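Local coordinates for protein response regulator (Vibrio cholerae O1 biovar El Tor, PDB 7KPO) that probably binds DNA, being the DNA-binding domain of the sensor histidine kinase ChiS, at residues 20-25 / 79-84. Residues are numbered along the deposited sequence; the frame is centred on the assembly and turned at random.
Sequences LNYWER and YILEHC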
# COMPACT_ATOMS: atom_id res chain seq x y z
N LEU A 20 -4.06 6.88 -12.35
CA LEU A 20 -4.01 8.35 -12.57
C LEU A 20 -5.24 9.03 -11.98
O LEU A 20 -5.09 10.12 -11.42
CB LEU A 20 -3.87 8.65 -14.06
CG LEU A 20 -2.45 8.53 -14.60
CD1 LEU A 20 -2.45 8.63 -16.11
CD2 LEU A 20 -1.54 9.59 -13.99
N ASN A 21 -6.41 8.43 -12.11
CA ASN A 21 -7.63 9.05 -11.54
C ASN A 21 -7.47 9.16 -10.02
O ASN A 21 -7.86 10.19 -9.44
CB ASN A 21 -8.88 8.27 -11.93
CG ASN A 21 -9.13 8.29 -13.43
OD1 ASN A 21 -8.59 9.13 -14.15
ND2 ASN A 21 -9.95 7.37 -13.90
N TYR A 22 -6.90 8.13 -9.39
CA TYR A 22 -6.67 8.11 -7.93
C TYR A 22 -5.64 9.18 -7.55
O TYR A 22 -5.86 9.94 -6.60
CB TYR A 22 -6.28 6.69 -7.54
CG TYR A 22 -5.99 6.46 -6.08
CD1 TYR A 22 -7.01 6.40 -5.15
CD2 TYR A 22 -4.70 6.23 -5.65
CE1 TYR A 22 -6.75 6.16 -3.81
CE2 TYR A 22 -4.42 5.99 -4.32
CZ TYR A 22 -5.45 5.95 -3.39
OH TYR A 22 -5.16 5.71 -2.08
N TRP A 23 -4.52 9.22 -8.28
CA TRP A 23 -3.48 10.25 -8.06
C TRP A 23 -4.11 11.64 -8.09
O TRP A 23 -3.88 12.43 -7.16
CB TRP A 23 -2.40 10.15 -9.14
CG TRP A 23 -1.53 11.37 -9.22
CD1 TRP A 23 -1.71 12.45 -10.03
CD2 TRP A 23 -0.37 11.65 -8.42
NE1 TRP A 23 -0.73 13.38 -9.80
CE2 TRP A 23 0.11 12.92 -8.82
CE3 TRP A 23 0.32 10.96 -7.42
CZ2 TRP A 23 1.24 13.50 -8.26
CZ3 TRP A 23 1.44 11.53 -6.86
CH2 TRP A 23 1.89 12.79 -7.28
N GLU A 24 -4.87 11.93 -9.14
CA GLU A 24 -5.47 13.28 -9.31
C GLU A 24 -6.37 13.62 -8.12
O GLU A 24 -6.23 14.72 -7.56
CB GLU A 24 -6.20 13.34 -10.65
CG GLU A 24 -5.27 13.24 -11.84
CD GLU A 24 -5.92 12.91 -13.18
OE1 GLU A 24 -7.16 12.77 -13.21
OE2 GLU A 24 -5.18 12.77 -14.17
N ARG A 25 -7.24 12.69 -7.72
CA ARG A 25 -8.19 12.98 -6.63
C ARG A 25 -7.49 13.09 -5.27
O ARG A 25 -7.76 14.07 -4.54
CB ARG A 25 -9.27 11.90 -6.56
CG ARG A 25 -10.33 12.18 -5.52
CD ARG A 25 -11.40 11.11 -5.45
NE ARG A 25 -10.88 9.82 -5.04
CZ ARG A 25 -10.60 9.48 -3.79
NH1 ARG A 25 -10.75 10.36 -2.80
NH2 ARG A 25 -10.14 8.27 -3.52
N TYR A 79 4.62 4.27 -7.57
CA TYR A 79 4.83 5.69 -7.19
C TYR A 79 3.53 6.29 -6.66
O TYR A 79 3.51 6.96 -5.60
CB TYR A 79 5.35 6.50 -8.37
CG TYR A 79 5.65 7.93 -8.04
CD1 TYR A 79 4.66 8.90 -8.06
CD2 TYR A 79 6.93 8.32 -7.67
CE1 TYR A 79 4.93 10.22 -7.74
CE2 TYR A 79 7.22 9.64 -7.35
CZ TYR A 79 6.21 10.59 -7.39
OH TYR A 79 6.48 11.89 -7.08
N ILE A 80 2.45 6.08 -7.40
CA ILE A 80 1.12 6.63 -7.01
C ILE A 80 0.69 6.02 -5.66
O ILE A 80 0.25 6.79 -4.79
CB ILE A 80 0.12 6.42 -8.15
CG1 ILE A 80 0.51 7.34 -9.32
CG2 ILE A 80 -1.31 6.67 -7.68
CD1 ILE A 80 -0.20 7.06 -10.62
N LEU A 81 0.87 4.72 -5.47
CA LEU A 81 0.47 4.08 -4.18
C LEU A 81 1.41 4.54 -3.05
O LEU A 81 0.94 4.64 -1.89
CB LEU A 81 0.47 2.56 -4.36
CG LEU A 81 -0.64 2.00 -5.25
CD1 LEU A 81 -0.42 0.52 -5.54
CD2 LEU A 81 -2.01 2.23 -4.63
N GLU A 82 2.66 4.87 -3.36
CA GLU A 82 3.64 5.35 -2.34
C GLU A 82 3.21 6.73 -1.83
O GLU A 82 3.35 6.98 -0.61
CB GLU A 82 5.04 5.45 -2.96
CG GLU A 82 6.10 5.98 -2.02
CD GLU A 82 6.44 5.08 -0.85
OE1 GLU A 82 6.19 3.86 -0.95
OE2 GLU A 82 6.92 5.61 0.17
N HIS A 83 2.70 7.57 -2.72
CA HIS A 83 2.34 8.98 -2.37
C HIS A 83 0.87 9.18 -2.04
O HIS A 83 0.55 10.23 -1.44
CB HIS A 83 2.81 9.89 -3.51
CG HIS A 83 4.29 9.95 -3.62
ND1 HIS A 83 5.05 10.82 -2.86
CD2 HIS A 83 5.17 9.23 -4.35
CE1 HIS A 83 6.33 10.64 -3.13
NE2 HIS A 83 6.43 9.68 -4.04
N CYS A 84 0.00 8.23 -2.39
CA CYS A 84 -1.46 8.35 -2.15
C CYS A 84 -1.89 7.14 -1.31
O CYS A 84 -1.89 6.02 -1.84
CB CYS A 84 -2.20 8.43 -3.48
SG CYS A 84 -1.64 9.81 -4.52
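W23 meets four residues of 79-84 in succession, a compact example of how one indole can fill the seam between two helices running roughly parallel, here at 30°. The path starts at its CB, which lies 3.9 Å from CG2 of I80 and almost as near to CG1, the two side chains crossing at about a right angle. CG stands anti to the backbone N (chi1 164°), and beyond it the six-membered ring extends toward the second helix. There CE3 touches SG of C84 at 3.7 Å, an oblique sulfur-aromatic contact. At the far end CZ3 reaches CE1 of Y79 at 3.8 Å and, near the indole plane, CB of H83. The W23 and Y79 rings are inclined to each other by 45°, and CH2 also approaches Y79 CE1. On the five-membered ring, NE1 is hydrogen-bonded to the carbonyl oxygen of S30.

Y22 complements this from the next position. Its CD2 edge abuts CG2 of I80 in the ring plane, while CE2 comes 3.4 Å from CB of C84, a close approach. C84 therefore sits between two aromatic residues: its SG touches W23 and also lies obliquely off the Y22 ring, while its CB packs on Y22 CE2. The tyrosine OH bonds to the carbonyl of E86, just past the end of helix 70-83, and the carbonyl of C84 itself receives NE of R91. No hydrogen bond joins 20-25 to 79-84: the interface is held by apolar and aromatic contacts, with I94 of helix 89-106 also touching Y22. The arrangement is that of the hydrophobic core of a helical bundle, in which helices 2-27, 70-83 and 89-106 pack together beside the turn linking the last two.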